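Long-range contacts in amyloid-like protein 1 (Homo sapiens, PDB 3QMK), which belongs to the amyloid precursor protein family and, through its all-helical E2 domain, probably pairs into dimers and binds sulfated, heparin-like sugar chains: residues B[32-37]-B[87-92]; B[50-55]-B[72-77]. All coordinates share one frame; numbering follows the deposited sequence.

Contact 1 of 2, residues B[32-37]-B[87-92]. With SGN (2-deoxy-6-O-sulfo-2-(sulfoamino)-alpha-D-glucopyranose), chain C.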
loop_
_atom_site.group_PDB
_atom_site.type_symbol
_atom_site.label_atom_id
_atom_site.label_comp_id
_atom_site.label_asym_id
_atom_site.label_seq_id
_atom_site.Cartn_x
_atom_site.Cartn_y
_atom_site.Cartn_z
ATOM N N ARG B 32 3.891 -0.684 11.366
ATOM C CA ARG B 32 4.660 0.153 12.286
ATOM C C ARG B 32 6.143 0.214 11.913
ATOM O O ARG B 32 6.787 1.263 12.034
ATOM C CB ARG B 32 4.506 -0.357 13.720
ATOM N N ALA B 33 6.689 -0.909 11.458
ATOM C CA ALA B 33 8.082 -0.961 11.050
ATOM C C ALA B 33 8.224 -0.143 9.762
ATOM O O ALA B 33 9.166 0.645 9.604
ATOM C CB ALA B 33 8.501 -2.395 10.807
ATOM N N LYS B 34 7.273 -0.343 8.854
ATOM C CA LYS B 34 7.247 0.351 7.571
ATOM C C LYS B 34 7.162 1.862 7.799
ATOM O O LYS B 34 7.855 2.630 7.138
ATOM C CB LYS B 34 6.046 -0.115 6.735
ATOM C CG LYS B 34 6.033 0.366 5.290
ATOM C CD LYS B 34 4.991 -0.402 4.451
ATOM C CE LYS B 34 3.547 -0.035 4.839
ATOM N NZ LYS B 34 3.226 1.408 4.562
ATOM N N MET B 35 6.320 2.279 8.742
ATOM C CA MET B 35 6.156 3.709 9.034
ATOM C C MET B 35 7.411 4.308 9.707
ATOM O O MET B 35 7.841 5.409 9.362
ATOM C CB MET B 35 4.906 3.931 9.899
ATOM C CG MET B 35 4.565 5.395 10.222
ATOM S SD MET B 35 4.312 6.437 8.750
ATOM C CE MET B 35 2.998 5.433 7.833
ATOM N N ASP B 36 7.999 3.588 10.657
ATOM C CA ASP B 36 9.213 4.083 11.312
ATOM C C ASP B 36 10.301 4.343 10.259
ATOM O O ASP B 36 10.982 5.371 10.297
ATOM C CB ASP B 36 9.753 3.069 12.331
ATOM C CG ASP B 36 8.842 2.898 13.537
ATOM O OD1 ASP B 36 7.928 3.730 13.734
ATOM O OD2 ASP B 36 9.051 1.931 14.305
ATOM N N LEU B 37 10.461 3.405 9.328
ATOM C CA LEU B 37 11.474 3.560 8.288
ATOM C C LEU B 37 11.159 4.744 7.376
ATOM O O LEU B 37 12.062 5.510 7.013
ATOM C CB LEU B 37 11.617 2.272 7.454
ATOM C CG LEU B 37 12.302 1.094 8.176
ATOM C CD1 LEU B 37 12.472 -0.098 7.228
ATOM C CD2 LEU B 37 13.666 1.541 8.696
ATOM N N GLY B 87 16.382 -1.100 -1.104
ATOM C CA GLY B 87 16.797 -2.379 -0.546
ATOM C C GLY B 87 16.096 -2.701 0.759
ATOM O O GLY B 87 15.694 -3.846 1.016
ATOM N N GLU B 88 15.966 -1.675 1.587
ATOM C CA GLU B 88 15.305 -1.772 2.886
ATOM C C GLU B 88 13.832 -2.193 2.707
ATOM O O GLU B 88 13.310 -3.010 3.478
ATOM C CB GLU B 88 15.379 -0.410 3.553
ATOM C CG GLU B 88 15.025 -0.334 4.994
ATOM C CD GLU B 88 15.406 1.029 5.555
ATOM O OE1 GLU B 88 14.964 2.052 4.982
ATOM O OE2 GLU B 88 16.150 1.072 6.561
ATOM N N ARG B 89 13.166 -1.646 1.693
ATOM C CA ARG B 89 11.771 -1.997 1.466
ATOM C C ARG B 89 11.642 -3.444 0.993
ATOM O O ARG B 89 10.768 -4.173 1.451
ATOM C CB ARG B 89 11.133 -1.063 0.432
ATOM C CG ARG B 89 9.689 -1.420 0.084
ATOM C CD ARG B 89 8.839 -1.497 1.343
ATOM N NE ARG B 89 8.669 -0.191 1.966
ATOM C CZ ARG B 89 7.750 0.691 1.590
ATOM N NH1 ARG B 89 6.920 0.394 0.597
ATOM N NH2 ARG B 89 7.666 1.868 2.198
ATOM N N GLN B 90 12.513 -3.842 0.076
ATOM C CA GLN B 90 12.490 -5.193 -0.456
ATOM C C GLN B 90 12.659 -6.201 0.673
ATOM O O GLN B 90 12.021 -7.243 0.685
ATOM C CB GLN B 90 13.598 -5.365 -1.483
ATOM C CG GLN B 90 13.494 -6.642 -2.281
ATOM C CD GLN B 90 14.460 -6.665 -3.446
ATOM O OE1 GLN B 90 14.472 -5.749 -4.274
ATOM N NE2 GLN B 90 15.275 -7.710 -3.519
ATOM N N ARG B 91 13.505 -5.872 1.636
ATOM C CA ARG B 91 13.715 -6.763 2.760
ATOM C C ARG B 91 12.446 -6.835 3.630
ATOM O O ARG B 91 11.999 -7.915 4.014
ATOM C CB ARG B 91 14.892 -6.264 3.587
ATOM C CG ARG B 91 15.392 -7.267 4.572
ATOM C CD ARG B 91 16.364 -6.629 5.534
ATOM N NE ARG B 91 16.750 -7.574 6.569
ATOM C CZ ARG B 91 17.193 -7.226 7.770
ATOM N NH1 ARG B 91 17.309 -5.940 8.091
ATOM N NH2 ARG B 91 17.517 -8.169 8.648
ATOM N N LEU B 92 11.869 -5.674 3.929
ATOM C CA LEU B 92 10.662 -5.606 4.745
ATOM C C LEU B 92 9.523 -6.396 4.077
ATOM O O LEU B 92 8.846 -7.187 4.721
ATOM C CB LEU B 92 10.266 -4.140 4.932
ATOM C CG LEU B 92 9.299 -3.717 6.041
ATOM C CD1 LEU B 92 9.946 -3.863 7.411
ATOM C CD2 LEU B 92 8.905 -2.266 5.809
HETATM C C1 SGN C . 1.625 6.791 0.712
HETATM C C2 SGN C . 1.625 7.015 -0.802
HETATM C C3 SGN C . 0.587 6.124 -1.487
HETATM C C4 SGN C . 0.843 4.668 -1.093
HETATM C C5 SGN C . 0.873 4.518 0.431
HETATM C C6 SGN C . 1.259 3.079 0.783
HETATM N N2 SGN C . 1.368 8.427 -1.122
HETATM O O3 SGN C . 0.712 6.263 -2.905
HETATM O O4 SGN C . -0.175 3.833 -1.654
HETATM O O5 SGN C . 1.863 5.399 0.988
HETATM O O6 SGN C . 2.571 2.783 0.293
HETATM S S1 SGN C . 2.760 9.276 -1.160
HETATM O O1S SGN C . 3.658 8.727 -2.228
HETATM O O2S SGN C . 2.453 10.712 -1.470
HETATM O O3S SGN C . 3.437 9.189 0.176
HETATM S S2 SGN C . 3.107 1.462 0.404
HETATM O O4S SGN C . 2.089 0.471 -0.083
HETATM O O5S SGN C . 4.347 1.349 -0.430
HETATM O O6S SGN C . 3.445 1.169 1.836
HETATM O O HOH W 1 9.102 2.247 4.660
#

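Contact 2 of 2, residues B[50-55]-B[72-77]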
loop_
_atom_site.group_PDB
_atom_site.type_symbol
_atom_site.label_atom_id
_atom_site.label_comp_id
_atom_site.label_asym_id
_atom_site.label_seq_id
_atom_site.Cartn_x
_atom_site.Cartn_y
_atom_site.Cartn_z
ATOM N N ARG B 50 18.513 20.037 2.307
ATOM C CA ARG B 50 18.835 21.348 2.871
ATOM C C ARG B 50 20.309 21.699 2.656
ATOM O O ARG B 50 20.633 22.836 2.351
ATOM C CB ARG B 50 18.481 21.397 4.362
ATOM C CG ARG B 50 17.011 21.130 4.640
ATOM C CD ARG B 50 16.569 21.682 5.983
ATOM N NE ARG B 50 16.467 23.137 5.934
ATOM C CZ ARG B 50 15.915 23.885 6.884
ATOM N NH1 ARG B 50 15.405 23.322 7.968
ATOM N NH2 ARG B 50 15.865 25.204 6.741
ATOM N N GLU B 51 21.197 20.722 2.815
ATOM C CA GLU B 51 22.630 20.939 2.608
ATOM C C GLU B 51 22.894 21.347 1.160
ATOM O O GLU B 51 23.612 22.306 0.878
ATOM C CB GLU B 51 23.408 19.664 2.868
ATOM C CG GLU B 51 24.129 19.628 4.179
ATOM C CD GLU B 51 25.274 18.649 4.150
ATOM O OE1 GLU B 51 26.410 19.047 3.787
ATOM O OE2 GLU B 51 25.021 17.473 4.479
ATOM N N TRP B 52 22.319 20.581 0.243
ATOM C CA TRP B 52 22.456 20.831 -1.179
ATOM C C TRP B 52 22.016 22.260 -1.523
ATOM O O TRP B 52 22.668 22.942 -2.313
ATOM C CB TRP B 52 21.609 19.813 -1.936
ATOM C CG TRP B 52 21.779 19.808 -3.403
ATOM C CD1 TRP B 52 22.711 20.487 -4.132
ATOM C CD2 TRP B 52 20.999 19.059 -4.340
ATOM N NE1 TRP B 52 22.557 20.208 -5.472
ATOM C CE2 TRP B 52 21.511 19.334 -5.625
ATOM C CE3 TRP B 52 19.910 18.182 -4.211
ATOM C CZ2 TRP B 52 20.976 18.763 -6.779
ATOM C CZ3 TRP B 52 19.376 17.615 -5.353
ATOM C CH2 TRP B 52 19.912 17.909 -6.627
ATOM N N ALA B 53 20.911 22.708 -0.932
ATOM C CA ALA B 53 20.406 24.054 -1.193
ATOM C C ALA B 53 21.422 25.082 -0.705
ATOM O O ALA B 53 21.741 26.041 -1.415
ATOM C CB ALA B 53 19.061 24.271 -0.491
ATOM N N MET B 54 21.927 24.869 0.507
ATOM C CA MET B 54 22.911 25.759 1.089
ATOM C C MET B 54 24.128 25.798 0.173
ATOM O O MET B 54 24.653 26.872 -0.107
ATOM C CB MET B 54 23.305 25.275 2.479
ATOM N N ALA B 55 24.573 24.633 -0.302
ATOM C CA ALA B 55 25.725 24.597 -1.201
ATOM C C ALA B 55 25.444 25.427 -2.456
ATOM O O ALA B 55 26.321 26.163 -2.920
ATOM C CB ALA B 55 26.063 23.175 -1.589
ATOM N N GLU B 72 27.477 16.721 -8.409
ATOM C CA GLU B 72 27.700 15.284 -8.439
ATOM C C GLU B 72 27.781 14.747 -7.015
ATOM O O GLU B 72 27.271 13.667 -6.709
ATOM C CB GLU B 72 29.001 14.969 -9.178
ATOM C CG GLU B 72 29.451 13.533 -9.018
ATOM C CD GLU B 72 28.481 12.552 -9.649
ATOM O OE1 GLU B 72 27.339 12.951 -9.966
ATOM O OE2 GLU B 72 28.862 11.378 -9.827
ATOM N N HIS B 73 28.437 15.508 -6.150
ATOM C CA HIS B 73 28.560 15.114 -4.759
ATOM C C HIS B 73 27.180 14.891 -4.112
ATOM O O HIS B 73 26.966 13.882 -3.458
ATOM C CB HIS B 73 29.354 16.169 -3.990
ATOM C CG HIS B 73 29.363 15.959 -2.510
ATOM N ND1 HIS B 73 28.452 16.565 -1.672
ATOM C CD2 HIS B 73 30.178 15.222 -1.718
ATOM C CE1 HIS B 73 28.710 16.215 -0.422
ATOM N NE2 HIS B 73 29.754 15.401 -0.424
ATOM N N PHE B 74 26.243 15.817 -4.309
ATOM C CA PHE B 74 24.919 15.646 -3.717
ATOM C C PHE B 74 24.044 14.609 -4.425
ATOM O O PHE B 74 23.319 13.859 -3.764
ATOM C CB PHE B 74 24.197 16.994 -3.615
ATOM C CG PHE B 74 24.718 17.841 -2.502
ATOM C CD1 PHE B 74 24.403 17.536 -1.182
ATOM C CD2 PHE B 74 25.621 18.872 -2.756
ATOM C CE1 PHE B 74 24.984 18.239 -0.131
ATOM C CE2 PHE B 74 26.208 19.576 -1.712
ATOM C CZ PHE B 74 25.889 19.255 -0.392
ATOM N N GLN B 75 24.117 14.566 -5.755
ATOM C CA GLN B 75 23.355 13.599 -6.550
ATOM C C GLN B 75 23.844 12.198 -6.167
ATOM O O GLN B 75 23.073 11.240 -6.075
ATOM C CB GLN B 75 23.598 13.839 -8.043
ATOM C CG GLN B 75 23.020 15.146 -8.553
ATOM C CD GLN B 75 21.710 14.946 -9.276
ATOM O OE1 GLN B 75 21.033 13.938 -9.086
ATOM N NE2 GLN B 75 21.335 15.914 -10.109
ATOM N N SER B 76 25.140 12.110 -5.909
ATOM C CA SER B 76 25.766 10.862 -5.529
ATOM C C SER B 76 25.270 10.381 -4.162
ATOM O O SER B 76 25.126 9.184 -3.914
ATOM C CB SER B 76 27.264 11.047 -5.477
ATOM O OG SER B 76 27.883 9.814 -5.711
ATOM N N ILE B 77 25.025 11.327 -3.264
ATOM C CA ILE B 77 24.538 10.966 -1.942
ATOM C C ILE B 77 23.063 10.570 -1.979
ATOM O O ILE B 77 22.629 9.704 -1.227
ATOM C CB ILE B 77 24.766 12.121 -0.952
ATOM C CG1 ILE B 77 26.281 12.250 -0.692
ATOM C CG2 ILE B 77 23.964 11.883 0.321
ATOM C CD1 ILE B 77 26.693 13.446 0.166
#

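Contact 1 of 2, residues B[32-37]-B[87-92]
Leu92 and Leu37 bury the most surface here, each against a different part of the facing helix. Leu92 meets Lys34 at about a right angle: its CD2 rests 3.6 Å from Lys34 CA and also touches CB, while the other branch, CD1, reaches Ala33 CB at 4.0 Å. Leu37 meets the end of Glu88 from the opposite direction, with Leu37 CD1 3.4 Å from Glu88 CG and CD2 against OE2 of the carboxylate. The carboxylate's charge is met elsewhere, by a salt bridge from OE1 to Arg41. The two helices, 26-58 and 64-119, run antiparallel (175°) as the two-stranded coiled coil of the E2 domain, with short-segment axes 11.2 Å apart, and no direct hydrogen bond joins the segments. On one flank the spacing is bridged by a water, which donates to Lys34 O and accepts from Arg89 NH2. The same flank carries the sugar site. Lys34 leaves its helix with CG anti to the backbone N (chi1 -171°), then bends at chi3 and chi4, which brings NZ to 2.7 Å from O6S of the glucosamine's 6-O-sulfate. Arg89 folds at chi2 and chi3 and gives NH1 to O5S of that sulfate at 2.9 Å; sulfate oxygen and water both lie at the edge of the guanidinium, in its plane, and Lys34 CD lies over the centre of one face. His150 of the second subunit hydrogen-bonds the same sugar through ND1.

Contact 2 of 2, residues B[50-55]-B[72-77]
Phe74 fits flat against the backbone and side chain of Trp52, the tight heart of this contact. Trp52 CA sits 3.7 Å from the centroid of the Phe74 ring, almost on its normal, and Phe74 CB returns the same CH-pi contact over the five-membered ring of Trp52, 3.7 Å from that centroid. The two rings are nearly parallel (10°) but slid so far past each other, in opposite directions, that they barely overlap. With CG anti to its carbonyl carbon (chi1 -76°), Phe74 extends across to the facing helix, where CE2 meets Ala55 CB at 3.6 Å and CE1 meets Glu51 CB at 3.7 Å. Its second face carries His73 ND1. An alanine at Phe74 would probably leave a gap beside Ala55 CB and Glu51 CB and strip Trp52 CA of its aromatic cover. The margins are looser. Glu51 offers only its CB and sends its carboxylate toward solvent; at the other flank Gln75 NE2 comes no nearer than 4.3 Å to Trp52 CH2, and Gln75 OE1 accepts a hydrogen bond from Arg166 of the second subunit. Helices 26-58 and 64-119 run antiparallel here, near the turn that joins them, and helix 159-185 of the second subunit packs on the indole flank, stacking its His170 on Trp52 and adding Phe167.

How the contacts relate
Both contacts hold the same antiparallel pair, helices 26-58 and 64-119, at two levels: contact 2 close to the connecting turn, far from the chain's centre, contact 1 further along toward the middle. Their centres are 25 Å apart and they do not touch. Contact 1 is a surface contact, with none of its touching residues buried; aliphatic chains mix with charged groups, and water and a sulfated sugar take up the polar side. Contact 2 is partly buried and aromatic, with Trp52 and Phe74 closed in and held by ring and CH-pi packing. The second subunit reaches both, bonding the sugar and touching Arg89 at contact 1, stacking on Trp52 at contact 2.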